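Local coordinates for protein oxidized polyvinyl alcohol hydrolase (Sphingopyxis, PDB 3WLA) that catalyses the hydrolysis of beta-diketones such as nonane-4,6-dione and cleaves oxidized polyvinyl alcohol in the second step of polyvinyl alcohol degradation, at residues Ala140-Val145 against Glu177-Gly182; Trp189-Asp194 against Thr261-Asn266; Asp230-Ile235 against Asn266-Ile271. All blocks are in the same frame, centred on the assembly; numbering follows the deposited sequence.

Interaction 1 (Ala140-Val145 against Glu177-Gly182); sequences AMVRCV and EFWAGG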
ATOM      1  N   ALA A 140       7.426 -11.873   4.945  1.00 28.37           N
ATOM      2  CA  ALA A 140       7.547 -13.291   5.246  1.00 28.82           C
ATOM      3  C   ALA A 140       6.628 -14.098   4.354  1.00 30.68           C
ATOM      4  O   ALA A 140       6.999 -15.191   3.849  1.00 28.82           O
ATOM      5  CB  ALA A 140       7.203 -13.521   6.700  1.00 29.63           C
ATOM      6  N   MET A 141       5.412 -13.570   4.163  1.00 29.21           N
ATOM      7  CA  MET A 141       4.439 -14.198   3.289  1.00 29.13           C
ATOM      8  C   MET A 141       5.010 -14.399   1.861  1.00 29.37           C
ATOM      9  O   MET A 141       4.969 -15.506   1.309  1.00 29.01           O
ATOM     10  CB  MET A 141       3.197 -13.316   3.204  1.00 28.85           C
ATOM     11  CG  MET A 141       2.133 -13.799   2.260  1.00 28.53           C
ATOM     12  SD  MET A 141       0.740 -12.554   2.133  1.00 30.24           S
ATOM     13  CE  MET A 141       1.528 -11.287   1.085  1.00 28.51           C
ATOM     14  N   VAL A 142       5.507 -13.312   1.264  1.00 28.36           N
ATOM     15  CA  VAL A 142       6.029 -13.379  -0.086  1.00 27.19           C
ATOM     16  C   VAL A 142       7.239 -14.293  -0.083  1.00 28.60           C
ATOM     17  O   VAL A 142       7.317 -15.178  -0.932  1.00 29.66           O
ATOM     18  CB  VAL A 142       6.405 -11.994  -0.630  1.00 25.98           C
ATOM     19  CG1 VAL A 142       7.068 -12.144  -2.001  1.00 25.30           C
ATOM     20  CG2 VAL A 142       5.114 -11.126  -0.774  1.00 22.80           C
ATOM     21  N   ARG A 143       8.171 -14.100   0.853  1.00 28.10           N
ATOM     22  CA  ARG A 143       9.340 -15.000   0.901  1.00 31.29           C
ATOM     23  C   ARG A 143       8.925 -16.480   0.954  1.00 31.83           C
ATOM     24  O   ARG A 143       9.586 -17.330   0.354  1.00 33.62           O
ATOM     25  CB  ARG A 143      10.232 -14.671   2.093  1.00 30.04           C
ATOM     26  CG  ARG A 143      11.196 -13.546   1.848  1.00 28.97           C
ATOM     27  CD  ARG A 143      12.091 -13.387   3.056  1.00 28.47           C
ATOM     28  NE  ARG A 143      12.792 -12.105   2.995  1.00 31.25           N
ATOM     29  CZ  ARG A 143      13.773 -11.813   2.147  1.00 29.20           C
ATOM     30  NH1 ARG A 143      14.202 -12.716   1.272  1.00 31.50           N
ATOM     31  NH2 ARG A 143      14.305 -10.602   2.163  1.00 32.42           N
ATOM     32  N   CYS A 144       7.826 -16.796   1.627  1.00 32.15           N
ATOM     33  CA  CYS A 144       7.377 -18.182   1.717  1.00 33.80           C
ATOM     34  C   CYS A 144       6.755 -18.696   0.418  1.00 33.33           C
ATOM     35  O   CYS A 144       7.065 -19.803  -0.016  1.00 34.24           O
ATOM     36  CB  CYS A 144       6.386 -18.378   2.879  1.00 36.13           C
ATOM     37  SG  CYS A 144       5.646 -20.067   3.023  1.00 41.14           S
ATOM     38  N   VAL A 145       5.895 -17.908  -0.226  1.00 31.18           N
ATOM     39  CA  VAL A 145       5.291 -18.368  -1.477  1.00 29.45           C
ATOM     40  C   VAL A 145       6.415 -18.687  -2.471  1.00 29.81           C
ATOM     41  O   VAL A 145       6.324 -19.642  -3.262  1.00 30.08           O
ATOM     42  CB  VAL A 145       4.349 -17.278  -2.066  1.00 27.41           C
ATOM     43  CG1 VAL A 145       3.866 -17.681  -3.448  1.00 27.11           C
ATOM     44  CG2 VAL A 145       3.148 -17.092  -1.165  1.00 28.42           C
ATOM     45  N   GLU A 177      14.066  -2.390   1.329  1.00 30.52           N
ATOM     46  CA  GLU A 177      15.097  -3.342   0.902  1.00 32.09           C
ATOM     47  C   GLU A 177      14.417  -4.527   0.219  1.00 31.01           C
ATOM     48  O   GLU A 177      14.998  -5.214  -0.625  1.00 30.57           O
ATOM     49  CB  GLU A 177      15.880  -3.880   2.102  1.00 35.18           C
ATOM     50  CG  GLU A 177      16.868  -2.925   2.696  1.00 43.07           C
ATOM     51  CD  GLU A 177      16.193  -1.750   3.433  1.00 47.07           C
ATOM     52  OE1 GLU A 177      15.042  -1.916   3.988  1.00 44.91           O
ATOM     53  OE2 GLU A 177      16.849  -0.660   3.455  1.00 50.33           O
ATOM     54  N   PHE A 178      13.178  -4.783   0.603  1.00 30.73           N
ATOM     55  CA  PHE A 178      12.459  -5.905   0.038  1.00 29.50           C
ATOM     56  C   PHE A 178      11.671  -5.571  -1.245  1.00 28.67           C
ATOM     57  O   PHE A 178      11.972  -6.086  -2.326  1.00 28.27           O
ATOM     58  CB  PHE A 178      11.551  -6.515   1.128  1.00 28.59           C
ATOM     59  CG  PHE A 178      10.905  -7.821   0.735  1.00 25.45           C
ATOM     60  CD1 PHE A 178      11.683  -8.961   0.527  1.00 26.99           C
ATOM     61  CD2 PHE A 178       9.515  -7.911   0.576  1.00 26.03           C
ATOM     62  CE1 PHE A 178      11.103 -10.165   0.167  1.00 25.16           C
ATOM     63  CE2 PHE A 178       8.903  -9.125   0.212  1.00 26.07           C
ATOM     64  CZ  PHE A 178       9.705 -10.267   0.003  1.00 24.65           C
ATOM     65  N   TRP A 179      10.691  -4.692  -1.117  1.00 27.09           N
ATOM     66  CA  TRP A 179       9.808  -4.305  -2.223  1.00 25.31           C
ATOM     67  C   TRP A 179      10.492  -3.464  -3.305  1.00 25.31           C
ATOM     68  O   TRP A 179      11.294  -2.560  -3.002  1.00 24.08           O
ATOM     69  CB  TRP A 179       8.622  -3.479  -1.676  1.00 24.63           C
ATOM     70  CG  TRP A 179       7.854  -4.165  -0.547  1.00 24.02           C
ATOM     71  CD1 TRP A 179       7.900  -3.893   0.800  1.00 24.93           C
ATOM     72  CD2 TRP A 179       7.009  -5.284  -0.701  1.00 24.53           C
ATOM     73  NE1 TRP A 179       7.132  -4.809   1.497  1.00 24.32           N
ATOM     74  CE2 TRP A 179       6.569  -5.669   0.589  1.00 21.92           C
ATOM     75  CE3 TRP A 179       6.577  -6.014  -1.817  1.00 21.68           C
ATOM     76  CZ2 TRP A 179       5.732  -6.734   0.786  1.00 21.77           C
ATOM     77  CZ3 TRP A 179       5.746  -7.079  -1.622  1.00 24.01           C
ATOM     78  CH2 TRP A 179       5.326  -7.442  -0.329  1.00 24.32           C
ATOM     79  N   ALA A 180      10.161  -3.779  -4.563  1.00 26.02           N
ATOM     80  CA  ALA A 180      10.684  -3.013  -5.687  1.00 26.29           C
ATOM     81  C   ALA A 180       9.852  -1.729  -5.842  1.00 25.37           C
ATOM     82  O   ALA A 180      10.150  -0.840  -6.674  1.00 26.59           O
ATOM     83  CB  ALA A 180      10.611  -3.854  -6.971  1.00 25.29           C
ATOM     84  N   GLY A 181       8.808  -1.614  -5.031  1.00 26.73           N
ATOM     85  CA  GLY A 181       7.913  -0.456  -5.130  1.00 24.45           C
ATOM     86  C   GLY A 181       6.456  -0.862  -4.858  1.00 25.72           C
ATOM     87  O   GLY A 181       6.147  -1.943  -4.299  1.00 23.04           O
ATOM     88  N   GLY A 182       5.523  -0.033  -5.278  1.00 23.59           N
ATOM     89  CA  GLY A 182       4.148  -0.403  -5.005  1.00 23.36           C
ATOM     90  C   GLY A 182       3.185   0.688  -5.410  1.00 24.23           C
ATOM     91  O   GLY A 182       3.600   1.777  -5.913  1.00 22.87           O
TER
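Phe178 pushes its ring at the last turn of helix 133-145 and meets Val142 and Arg143 there. Val142 CB comes in at the ring edge, near the ring plane, 3.8 Å from Phe178 CZ. The two methyls of the valine share the work: CG1, anti to the backbone N (chi1 175°), stays beside Phe178 CZ, while CG2 turns to the indole and stops 3.7 Å from Trp179 CH2. Arg143 instead runs past Phe178 in the opposite direction, its chain extended from CG to NE, with Arg143 CG 3.8 Å from Phe178 CE1. That brings the guanidinium alongside, one of its faces over Phe178 CE1 at a height of 3.6 Å; the two planes are 49° apart, well short of a flat stack. Arg143 NH2 approaches Phe178 CD1 to 3.5 Å. NH1 is salt-bridged to Glu9 and NE to Glu139 of the same helix, which probably limits the group's rotation. Within the other segment the Phe178 edge, at CD2, stands 3.7 Å above the centre of the Trp179 indole plane. Leu156 of strand 155-161 touches both rings, and Arg153 donates to the carbonyls of Glu177 and Phe178. Cys144 ties the helix end to Cys12 by a disulfide. The contact thus joins helix 133-145 to the segment entering strand 181-185 of the central alpha/beta-hydrolase sheet, away from the annotated sites. No hydrogen bond crosses it: the union rests on apolar contact and on an arginine whose charge is probably balanced by Glu9 and Glu139.

Interaction 2 (Trp189-Asp194 against Thr261-Asn266); sequences WYSTKD and TQASSN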
ATOM      1  N   TRP A 189      -1.301   9.426   5.369  1.00 24.45           N
ATOM      2  CA  TRP A 189       0.115   9.738   5.637  1.00 24.76           C
ATOM      3  C   TRP A 189       0.256  10.069   7.135  1.00 24.71           C
ATOM      4  O   TRP A 189       1.390  10.041   7.726  1.00 26.35           O
ATOM      5  CB  TRP A 189       0.577  10.936   4.770  1.00 25.33           C
ATOM      6  CG  TRP A 189       2.072  11.165   4.829  1.00 26.42           C
ATOM      7  CD1 TRP A 189       2.735  12.192   5.476  1.00 29.08           C
ATOM      8  CD2 TRP A 189       3.059  10.396   4.173  1.00 26.66           C
ATOM      9  NE1 TRP A 189       4.089  12.091   5.232  1.00 30.28           N
ATOM     10  CE2 TRP A 189       4.311  10.998   4.433  1.00 29.92           C
ATOM     11  CE3 TRP A 189       3.012   9.251   3.364  1.00 27.36           C
ATOM     12  CZ2 TRP A 189       5.503  10.490   3.918  1.00 30.14           C
ATOM     13  CZ3 TRP A 189       4.202   8.744   2.838  1.00 28.94           C
ATOM     14  CH2 TRP A 189       5.427   9.359   3.120  1.00 29.87           C
ATOM     15  N   TYR A 190      -0.902  10.312   7.765  1.00 24.13           N
ATOM     16  CA  TYR A 190      -0.996  10.716   9.167  1.00 23.35           C
ATOM     17  C   TYR A 190       0.032  11.832   9.369  1.00 24.65           C
ATOM     18  O   TYR A 190       0.943  11.720  10.165  1.00 24.03           O
ATOM     19  CB  TYR A 190      -0.674   9.552  10.105  1.00 20.22           C
ATOM     20  CG  TYR A 190      -1.552   8.350   9.904  1.00 22.87           C
ATOM     21  CD1 TYR A 190      -2.947   8.458   9.916  1.00 23.38           C
ATOM     22  CD2 TYR A 190      -0.983   7.063   9.737  1.00 25.08           C
ATOM     23  CE1 TYR A 190      -3.757   7.307   9.769  1.00 24.91           C
ATOM     24  CE2 TYR A 190      -1.786   5.925   9.597  1.00 26.26           C
ATOM     25  CZ  TYR A 190      -3.158   6.053   9.619  1.00 25.85           C
ATOM     26  OH  TYR A 190      -3.926   4.920   9.562  1.00 28.45           O
ATOM     27  N   SER A 191      -0.090  12.904   8.606  1.00 25.23           N
ATOM     28  CA  SER A 191       0.881  13.979   8.731  1.00 26.39           C
ATOM     29  C   SER A 191       1.006  14.541  10.112  1.00 27.97           C
ATOM     30  O   SER A 191       0.026  14.660  10.844  1.00 28.46           O
ATOM     31  CB  SER A 191       0.562  15.095   7.764  1.00 24.39           C
ATOM     32  OG  SER A 191       0.362  14.537   6.499  1.00 27.36           O
ATOM     33  N   THR A 192       2.250  14.850  10.498  1.00 28.87           N
ATOM     34  CA  THR A 192       2.500  15.445  11.802  1.00 30.98           C
ATOM     35  C   THR A 192       3.363  16.704  11.623  1.00 32.80           C
ATOM     36  O   THR A 192       3.790  17.037  10.517  1.00 30.59           O
ATOM     37  CB  THR A 192       3.310  14.538  12.702  1.00 32.84           C
ATOM     38  OG1 THR A 192       4.635  14.428  12.161  1.00 33.11           O
ATOM     39  CG2 THR A 192       2.695  13.179  12.794  1.00 31.88           C
ATOM     40  N   LYS A 193       3.601  17.395  12.731  1.00 35.04           N
ATOM     41  CA  LYS A 193       4.484  18.561  12.680  1.00 36.18           C
ATOM     42  C   LYS A 193       5.897  17.979  12.616  1.00 36.17           C
ATOM     43  O   LYS A 193       6.102  16.777  12.860  1.00 34.39           O
ATOM     44  CB  LYS A 193       4.327  19.414  13.923  1.00 36.95           C
ATOM     45  CG  LYS A 193       3.094  20.282  13.937  1.00 39.36           C
ATOM     46  CD  LYS A 193       3.038  20.924  15.315  1.00 44.54           C
ATOM     47  CE  LYS A 193       1.740  21.686  15.568  1.00 46.12           C
ATOM     48  NZ  LYS A 193       1.564  22.560  14.370  1.00 49.50           N
ATOM     49  N   ASP A 194       6.868  18.838  12.322  1.00 37.66           N
ATOM     50  CA  ASP A 194       8.251  18.388  12.181  1.00 38.81           C
ATOM     51  C   ASP A 194       8.772  17.648  13.392  1.00 37.37           C
ATOM     52  O   ASP A 194       9.597  16.737  13.247  1.00 39.71           O
ATOM     53  CB  ASP A 194       9.203  19.553  11.856  1.00 39.17           C
ATOM     54  CG  ASP A 194       9.074  20.052  10.421  1.00 41.57           C
ATOM     55  OD1 ASP A 194       8.379  19.466   9.568  1.00 41.30           O
ATOM     56  OD2 ASP A 194       9.689  21.075  10.122  1.00 44.21           O
ATOM     57  N   THR A 261      -2.076  12.340  -0.259  1.00 25.88           N
ATOM     58  CA  THR A 261      -1.355  11.851  -1.445  1.00 24.95           C
ATOM     59  C   THR A 261      -0.388  12.960  -1.912  1.00 27.13           C
ATOM     60  O   THR A 261       0.607  12.693  -2.607  1.00 23.67           O
ATOM     61  CB  THR A 261      -2.303  11.440  -2.559  1.00 26.11           C
ATOM     62  OG1 THR A 261      -3.169  12.542  -2.873  1.00 25.48           O
ATOM     63  CG2 THR A 261      -3.182  10.236  -2.095  1.00 22.64           C
ATOM     64  N   GLN A 262      -0.653  14.205  -1.499  1.00 27.34           N
ATOM     65  CA  GLN A 262       0.298  15.263  -1.855  1.00 28.42           C
ATOM     66  C   GLN A 262       1.566  15.026  -1.011  1.00 27.96           C
ATOM     67  O   GLN A 262       2.683  14.988  -1.534  1.00 29.01           O
ATOM     68  CB  GLN A 262      -0.237  16.659  -1.519  1.00 27.95           C
ATOM     69  CG  GLN A 262       0.841  17.733  -1.835  1.00 27.07           C
ATOM     70  CD  GLN A 262       0.944  17.917  -3.304  1.00 27.17           C
ATOM     71  OE1 GLN A 262      -0.026  18.336  -3.949  1.00 29.29           O
ATOM     72  NE2 GLN A 262       2.095  17.577  -3.878  1.00 27.57           N
ATOM     73  N   ALA A 263       1.373  14.869   0.294  1.00 27.73           N
ATOM     74  CA  ALA A 263       2.476  14.673   1.200  1.00 26.44           C
ATOM     75  C   ALA A 263       3.295  13.444   0.809  1.00 27.61           C
ATOM     76  O   ALA A 263       4.511  13.502   0.776  1.00 25.35           O
ATOM     77  CB  ALA A 263       1.971  14.535   2.594  1.00 25.99           C
ATOM     78  N   SER A 264       2.634  12.318   0.526  1.00 26.33           N
ATOM     79  CA  SER A 264       3.387  11.154   0.137  1.00 26.81           C
ATOM     80  C   SER A 264       4.111  11.423  -1.168  1.00 27.62           C
ATOM     81  O   SER A 264       5.289  11.068  -1.280  1.00 28.41           O
ATOM     82  CB  SER A 264       2.475   9.898   0.004  1.00 28.20           C
ATOM     83  OG  SER A 264       1.598  10.017  -1.111  1.00 27.16           O
ATOM     84  N   SER A 265       3.457  12.061  -2.149  1.00 28.48           N
ATOM     85  CA  SER A 265       4.135  12.277  -3.420  1.00 29.21           C
ATOM     86  C   SER A 265       5.390  13.157  -3.230  1.00 30.80           C
ATOM     87  O   SER A 265       6.407  12.945  -3.895  1.00 31.33           O
ATOM     88  CB  SER A 265       3.207  12.891  -4.494  1.00 29.04           C
ATOM     89  OG  SER A 265       2.976  14.289  -4.323  1.00 29.90           O
ATOM     90  N   ASN A 266       5.306  14.133  -2.334  1.00 31.01           N
ATOM     91  CA  ASN A 266       6.409  15.050  -2.071  1.00 31.15           C
ATOM     92  C   ASN A 266       7.634  14.304  -1.528  1.00 30.95           C
ATOM     93  O   ASN A 266       8.777  14.509  -1.999  1.00 31.57           O
ATOM     94  CB  ASN A 266       5.988  16.102  -1.053  1.00 30.16           C
ATOM     95  CG  ASN A 266       5.036  17.153  -1.637  1.00 27.66           C
ATOM     96  OD1 ASN A 266       4.795  17.230  -2.854  1.00 26.95           O
ATOM     97  ND2 ASN A 266       4.523  17.997  -0.754  1.00 30.54           N
TER
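On the helix whose Ala263 and Ser264 meet the indole of Trp189, Gln262 O takes two bonds, from Asn266 N at 2.9 Å and from Ser265 OG, also at 2.9 Å. The serine donor lies tilted 21° from the carbonyl plane. Gln262 NE2 also donates to Asn266 OD1, from above the asparagine's carbonyl plane. This turn of helix presents Ser264 CA and Ala263 CB to one face of Trp189: Ser264 CA lies 3.8 Å from the centroid of the six-membered ring, 17° off its normal, and Ala263 CB is 4.1 Å from the centroid of the five-membered ring. Both are CH-pi contacts, with Ser264 CB closing to 3.5 Å from Trp189 CE3. The indole reaches over because CG is anti to the backbone N (chi1 -171°), and its NE1 is bonded to Trp216 O. With an alanine in place of Trp189, Ser264 and Ala263 would probably lose the aromatic face they rest on, and Trp216 O its N-H donor. Ser265, a possible charge-relay residue by analogy with relatives, points away from the indole. Trp189 belongs to the loop after strand 181-185; it packs on helix 257-269 and also touches Asn169 and Leu173 of helix 163-174, while Ser264 also packs on Thr236 of strand 232-238.

Interaction 3 (Asp230-Ile235 against Asn266-Ile271); sequences DPMVVI and NYFSSI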
ATOM      1  N   ASP A 230      16.118   2.223  -0.313  1.00 32.48           N
ATOM      2  CA  ASP A 230      16.603   1.311  -1.337  1.00 34.37           C
ATOM      3  C   ASP A 230      15.817   1.725  -2.615  1.00 35.41           C
ATOM      4  O   ASP A 230      14.727   2.298  -2.490  1.00 36.61           O
ATOM      5  CB  ASP A 230      16.224  -0.097  -0.929  1.00 36.24           C
ATOM      6  CG  ASP A 230      17.255  -1.127  -1.362  1.00 40.80           C
ATOM      7  OD1 ASP A 230      18.420  -0.963  -0.937  1.00 40.74           O
ATOM      8  OD2 ASP A 230      16.896  -2.090  -2.115  1.00 41.92           O
ATOM      9  N   PRO A 231      16.325   1.414  -3.839  1.00 34.13           N
ATOM     10  CA  PRO A 231      15.683   1.759  -5.125  1.00 32.56           C
ATOM     11  C   PRO A 231      14.280   1.164  -5.283  1.00 30.65           C
ATOM     12  O   PRO A 231      14.061  -0.038  -5.009  1.00 27.33           O
ATOM     13  CB  PRO A 231      16.655   1.202  -6.163  1.00 32.37           C
ATOM     14  CG  PRO A 231      17.923   1.269  -5.481  1.00 33.71           C
ATOM     15  CD  PRO A 231      17.579   0.695  -4.116  1.00 34.69           C
ATOM     16  N   MET A 232      13.355   2.009  -5.737  1.00 28.63           N
ATOM     17  CA  MET A 232      11.948   1.606  -5.923  1.00 28.70           C
ATOM     18  C   MET A 232      11.227   2.478  -6.913  1.00 27.91           C
ATOM     19  O   MET A 232      11.703   3.576  -7.264  1.00 28.89           O
ATOM     20  CB  MET A 232      11.136   1.731  -4.609  1.00 26.30           C
ATOM     21  CG  MET A 232      11.435   0.759  -3.484  1.00 24.41           C
ATOM     22  SD  MET A 232      10.377   1.023  -2.029  1.00 26.94           S
ATOM     23  CE  MET A 232      10.735   2.765  -1.497  1.00 24.97           C
ATOM     24  N   VAL A 233      10.059   1.985  -7.349  1.00 25.97           N
ATOM     25  CA  VAL A 233       9.151   2.757  -8.205  1.00 26.59           C
ATOM     26  C   VAL A 233       7.801   2.786  -7.412  1.00 27.22           C
ATOM     27  O   VAL A 233       7.316   1.749  -6.908  1.00 24.45           O
ATOM     28  CB  VAL A 233       8.974   2.121  -9.612  1.00 25.52           C
ATOM     29  CG1 VAL A 233       8.636   0.719  -9.512  1.00 27.42           C
ATOM     30  CG2 VAL A 233       7.940   2.864 -10.393  1.00 26.33           C
ATOM     31  N   VAL A 234       7.238   3.973  -7.255  1.00 24.48           N
ATOM     32  CA  VAL A 234       5.988   4.125  -6.488  1.00 25.41           C
ATOM     33  C   VAL A 234       4.942   4.900  -7.273  1.00 25.47           C
ATOM     34  O   VAL A 234       5.219   6.015  -7.791  1.00 25.29           O
ATOM     35  CB  VAL A 234       6.283   4.833  -5.153  1.00 25.43           C
ATOM     36  CG1 VAL A 234       4.952   5.043  -4.314  1.00 27.50           C
ATOM     37  CG2 VAL A 234       7.305   4.018  -4.365  1.00 26.05           C
ATOM     38  N   ILE A 235       3.751   4.305  -7.412  1.00 24.42           N
ATOM     39  CA  ILE A 235       2.652   4.954  -8.114  1.00 24.37           C
ATOM     40  C   ILE A 235       1.608   5.328  -7.074  1.00 25.31           C
ATOM     41  O   ILE A 235       0.946   4.447  -6.515  1.00 26.03           O
ATOM     42  CB  ILE A 235       2.018   4.017  -9.170  1.00 24.45           C
ATOM     43  CG1 ILE A 235       3.056   3.665 -10.244  1.00 24.94           C
ATOM     44  CG2 ILE A 235       0.802   4.667  -9.775  1.00 25.34           C
ATOM     45  CD1 ILE A 235       2.624   2.626 -11.189  1.00 24.20           C
ATOM     46  N   ASN A 266       5.306  14.133  -2.334  1.00 31.01           N
ATOM     47  CA  ASN A 266       6.409  15.050  -2.071  1.00 31.15           C
ATOM     48  C   ASN A 266       7.634  14.304  -1.528  1.00 30.95           C
ATOM     49  O   ASN A 266       8.777  14.509  -1.999  1.00 31.57           O
ATOM     50  CB  ASN A 266       5.988  16.102  -1.053  1.00 30.16           C
ATOM     51  CG  ASN A 266       5.036  17.153  -1.637  1.00 27.66           C
ATOM     52  OD1 ASN A 266       4.795  17.230  -2.854  1.00 26.95           O
ATOM     53  ND2 ASN A 266       4.523  17.997  -0.754  1.00 30.54           N
ATOM     54  N   TYR A 267       7.395  13.465  -0.540  1.00 28.42           N
ATOM     55  CA  TYR A 267       8.457  12.684   0.068  1.00 27.60           C
ATOM     56  C   TYR A 267       9.171  11.722  -0.902  1.00 27.62           C
ATOM     57  O   TYR A 267      10.407  11.758  -1.031  1.00 25.65           O
ATOM     58  CB  TYR A 267       7.907  11.865   1.241  1.00 26.97           C
ATOM     59  CG  TYR A 267       8.945  10.941   1.785  1.00 28.00           C
ATOM     60  CD1 TYR A 267       9.905  11.400   2.687  1.00 27.34           C
ATOM     61  CD2 TYR A 267       9.038   9.621   1.328  1.00 28.48           C
ATOM     62  CE1 TYR A 267      10.960  10.561   3.132  1.00 30.78           C
ATOM     63  CE2 TYR A 267      10.089   8.759   1.754  1.00 30.32           C
ATOM     64  CZ  TYR A 267      11.045   9.237   2.658  1.00 30.93           C
ATOM     65  OH  TYR A 267      12.056   8.395   3.088  1.00 31.81           O
ATOM     66  N   PHE A 268       8.406  10.845  -1.565  1.00 26.20           N
ATOM     67  CA  PHE A 268       8.991   9.894  -2.503  1.00 27.23           C
ATOM     68  C   PHE A 268       9.663  10.591  -3.710  1.00 28.32           C
ATOM     69  O   PHE A 268      10.659  10.105  -4.280  1.00 28.40           O
ATOM     70  CB  PHE A 268       7.916   8.942  -3.005  1.00 27.37           C
ATOM     71  CG  PHE A 268       7.463   7.959  -1.980  1.00 28.91           C
ATOM     72  CD1 PHE A 268       8.365   7.068  -1.411  1.00 26.77           C
ATOM     73  CD2 PHE A 268       6.115   7.888  -1.621  1.00 29.44           C
ATOM     74  CE1 PHE A 268       7.956   6.102  -0.510  1.00 27.79           C
ATOM     75  CE2 PHE A 268       5.680   6.913  -0.702  1.00 28.72           C
ATOM     76  CZ  PHE A 268       6.607   6.013  -0.148  1.00 30.47           C
ATOM     77  N   SER A 269       9.110  11.732  -4.109  1.00 29.88           N
ATOM     78  CA  SER A 269       9.702  12.455  -5.219  1.00 31.49           C
ATOM     79  C   SER A 269      11.034  13.082  -4.778  1.00 32.22           C
ATOM     80  O   SER A 269      11.832  13.476  -5.620  1.00 33.55           O
ATOM     81  CB  SER A 269       8.763  13.572  -5.694  1.00 31.65           C
ATOM     82  OG  SER A 269       7.666  13.045  -6.431  1.00 34.19           O
ATOM     83  N   SER A 270      11.237  13.217  -3.469  1.00 32.41           N
ATOM     84  CA  SER A 270      12.440  13.838  -2.967  1.00 34.32           C
ATOM     85  C   SER A 270      13.566  12.855  -2.755  1.00 36.12           C
ATOM     86  O   SER A 270      14.689  13.288  -2.445  1.00 35.98           O
ATOM     87  CB  SER A 270      12.184  14.545  -1.658  1.00 33.28           C
ATOM     88  OG  SER A 270      12.106  13.605  -0.606  1.00 32.28           O
ATOM     89  N   ILE A 271      13.285  11.555  -2.904  1.00 34.65           N
ATOM     90  CA  ILE A 271      14.297  10.534  -2.720  1.00 35.53           C
ATOM     91  C   ILE A 271      14.825  10.188  -4.117  1.00 36.71           C
ATOM     92  O   ILE A 271      14.144   9.563  -4.932  1.00 34.37           O
ATOM     93  CB  ILE A 271      13.713   9.292  -2.037  1.00 36.05           C
ATOM     94  CG1 ILE A 271      13.066   9.672  -0.694  1.00 36.23           C
ATOM     95  CG2 ILE A 271      14.788   8.246  -1.873  1.00 34.33           C
ATOM     96  CD1 ILE A 271      14.012  10.139   0.436  1.00 38.89           C
TER
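Val234, on an extended strand, and Phe268, on helix 257-269, bring their backbones nearest to each other, with 7.6 Å between Val234 CA and Phe268 CA. They join the first strand, 232-238, to the helix, 257-269, of a beta-alpha-beta crossover in the alpha/beta-hydrolase fold; strand 274-280 completes it, parallel beside the first. Val234 and Phe268 point their side chains at each other and meet at about a right angle. The methyl Val234 CG1 comes over one face of the phenyl ring, 4.0 Å above its plane and offset toward the rim, which puts it 4.1 Å from Phe268 CD2 and equally near Phe268 CE2. Phe268 CG is anti to its own carbonyl carbon (chi1 -72°), and this torsion swings the ring out from the helix to the sheet. Met232 is a looser neighbour, its CE 4.5 Å from Phe268 CE1. Leu172 of helix 163-174 packs on both Met232 and Val234, and Asn169 of the same helix touches the phenyl, so two helices share this face of the strand. On the other face, Val233 and Ile235 meet Met303 of helix 292-304. The strand is fixed from both flanks, Val233 bonding to Ala180 and Gly182, and Met232 and Val234 to Val275. All three touching residues are buried and apolar, and nothing polar crosses between the segments. Phe268 also lies about 6 Å, side chain to side chain, from Ser265. The face of Phe268 opposite the valine is taken by its own neighbour in sequence, with Tyr267 CD2 standing 3.8 Å above the ring plane.

How the interactions relate
All three contacts are largely buried; only Arg143 in interaction 1 is partly exposed. Interactions 1 and 3 meet in the central sheet, because strands 181-185 and 232-238 are neighbours: Gly182 O probably accepts a hydrogen bond from Ile235 N at 2.9 Å. Interactions 2 and 3 use successive turns of helix 257-269, share Asn266, and touch where the Trp189 indole reaches Tyr267 and Phe268. Interactions 1 and 2 lie on opposite sides of the chain's centre, about 24 Å apart between centres. Their chemistry differs accordingly: an arginine beside a phenyl at a helix end, an indole face against helix CA and CB carbons, and plain aliphatic-aromatic contact between helix and sheet.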